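Local coordinates for LipS lipolytic enzyme (Unidentified, PDB 4FBL), which is a thermostable lipolytic enzyme of the alpha/beta hydrolase fold that probably hydrolyses the ester bonds of lipids through a serine nucleophile, at residues Glu268-Leu271 / Glu272-Ala276. Sequence-based numbering, arbitrary orientation.
Sequences ELIL and ERSLA
Leu271 and Leu275, one turn apart on helix 267-279, run alongside each other in the same direction, their CD1 methyls 3.8 Å apart. The backbone bond from Leu275 N to Leu271 O (2.8 Å) is one of five successive i to i+4 bonds that carry the alpha-helix through 268-276. Leu269 meets Arg273 differently. The trans first torsion of Leu269 (chi1 176°) lays CD1 against the aliphatic start of the arginine, 3.8 Å from Arg273 CG. The arginine chain then folds back, bringing its guanidinium over the same methyl; Leu269 CD1 sits 3.7 Å above that plane, displaced toward its rim. On the buried side, Ile270 O is gripped twice by one residue: Ser274 N at 2.9 Å and Ser274 OG at 2.7 Å, from opposite faces of the carbonyl plane. The hydroxyl, set beside its own backbone N (chi1 -59°), thus spends its proton within the helix. Replacing Ser274 by an alanine is likely to leave Ile270 O with the amide bond alone. The helix packs against the central sheet near its 249-254 edge: Ile270 and Ser274 meet Ile224 of strand 221-226, Leu269 and Ile270 reach Leu254 and Arg273 reaches Leu252 of strand 249-254, and Leu271, Ser274 and Leu275 pack on helix 68-76.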
loop_
_atom_site.group_PDB
_atom_site.type_symbol
_atom_site.label_atom_id
_atom_site.label_comp_id
_atom_site.label_asym_id
_atom_site.label_seq_id
_atom_site.Cartn_x
_atom_site.Cartn_y
_atom_site.Cartn_z
ATOM N N GLU C 268 -28.997 13.792 1.349
ATOM C CA GLU C 268 -29.387 15.154 1.806
ATOM C C GLU C 268 -28.711 15.650 3.053
ATOM O O GLU C 268 -28.255 16.812 3.091
ATOM C CB GLU C 268 -30.909 15.157 2.033
ATOM C CG GLU C 268 -31.705 15.141 0.704
ATOM C CD GLU C 268 -32.059 13.729 0.243
ATOM O OE1 GLU C 268 -31.804 12.746 1.000
ATOM O OE2 GLU C 268 -32.542 13.643 -0.927
ATOM N N LEU C 269 -28.701 14.818 4.089
ATOM C CA LEU C 269 -27.938 15.054 5.334
ATOM C C LEU C 269 -26.431 15.322 5.059
ATOM O O LEU C 269 -25.835 16.296 5.589
ATOM C CB LEU C 269 -28.101 13.844 6.253
ATOM C CG LEU C 269 -27.287 13.888 7.577
ATOM C CD1 LEU C 269 -27.798 14.963 8.513
ATOM C CD2 LEU C 269 -27.412 12.562 8.291
ATOM N N ILE C 270 -25.845 14.540 4.137
ATOM C CA ILE C 270 -24.406 14.697 3.818
ATOM C C ILE C 270 -24.233 16.116 3.169
ATOM O O ILE C 270 -23.304 16.817 3.503
ATOM C CB ILE C 270 -23.897 13.596 2.792
ATOM C CG1 ILE C 270 -23.907 12.210 3.434
ATOM C CG2 ILE C 270 -22.447 13.951 2.273
ATOM C CD1 ILE C 270 -23.766 11.047 2.385
ATOM N N LEU C 271 -25.112 16.509 2.248
ATOM C CA LEU C 271 -24.921 17.816 1.552
ATOM C C LEU C 271 -25.094 18.905 2.561
ATOM O O LEU C 271 -24.313 19.892 2.616
ATOM C CB LEU C 271 -25.977 17.977 0.440
ATOM C CG LEU C 271 -26.014 19.286 -0.321
ATOM C CD1 LEU C 271 -24.635 19.720 -0.890
ATOM C CD2 LEU C 271 -27.078 19.234 -1.387
ATOM N N GLU C 272 -26.190 18.778 3.324
ATOM C CA GLU C 272 -26.491 19.860 4.344
ATOM C C GLU C 272 -25.347 20.041 5.351
ATOM O O GLU C 272 -24.880 21.149 5.612
ATOM C CB GLU C 272 -27.833 19.605 5.089
ATOM C CG GLU C 272 -28.327 20.818 5.886
ATOM C CD GLU C 272 -27.528 21.113 7.218
ATOM O OE1 GLU C 272 -27.038 20.147 7.891
ATOM O OE2 GLU C 272 -27.395 22.337 7.588
ATOM N N ARG C 273 -24.906 18.953 5.971
ATOM C CA ARG C 273 -23.802 19.063 6.972
ATOM C C ARG C 273 -22.469 19.450 6.317
ATOM O O ARG C 273 -21.681 20.071 6.934
ATOM C CB ARG C 273 -23.649 17.747 7.766
ATOM C CG ARG C 273 -24.909 17.392 8.445
ATOM C CD ARG C 273 -25.076 18.104 9.801
ATOM N NE ARG C 273 -24.856 17.090 10.846
ATOM C CZ ARG C 273 -25.821 16.575 11.635
ATOM N NH1 ARG C 273 -27.097 17.015 11.609
ATOM N NH2 ARG C 273 -25.515 15.624 12.469
ATOM N N SER C 274 -22.202 19.044 5.075
ATOM C CA SER C 274 -20.959 19.421 4.398
ATOM C C SER C 274 -21.020 20.909 4.114
ATOM O O SER C 274 -20.035 21.593 4.319
ATOM C CB SER C 274 -20.702 18.665 3.061
ATOM O OG SER C 274 -20.646 17.238 3.347
ATOM N N LEU C 275 -22.166 21.410 3.636
ATOM C CA LEU C 275 -22.303 22.918 3.378
ATOM C C LEU C 275 -22.130 23.688 4.698
ATOM O O LEU C 275 -21.392 24.699 4.772
ATOM C CB LEU C 275 -23.702 23.200 2.805
ATOM C CG LEU C 275 -23.926 22.916 1.322
ATOM C CD1 LEU C 275 -25.440 22.977 0.941
ATOM C CD2 LEU C 275 -23.087 23.903 0.504
ATOM N N ALA C 276 -22.748 23.174 5.764
ATOM C CA ALA C 276 -22.617 23.793 7.107
ATOM C C ALA C 276 -21.120 23.865 7.588
ATOM O O ALA C 276 -20.607 24.876 8.176
ATOM C CB ALA C 276 -23.504 23.034 8.096
#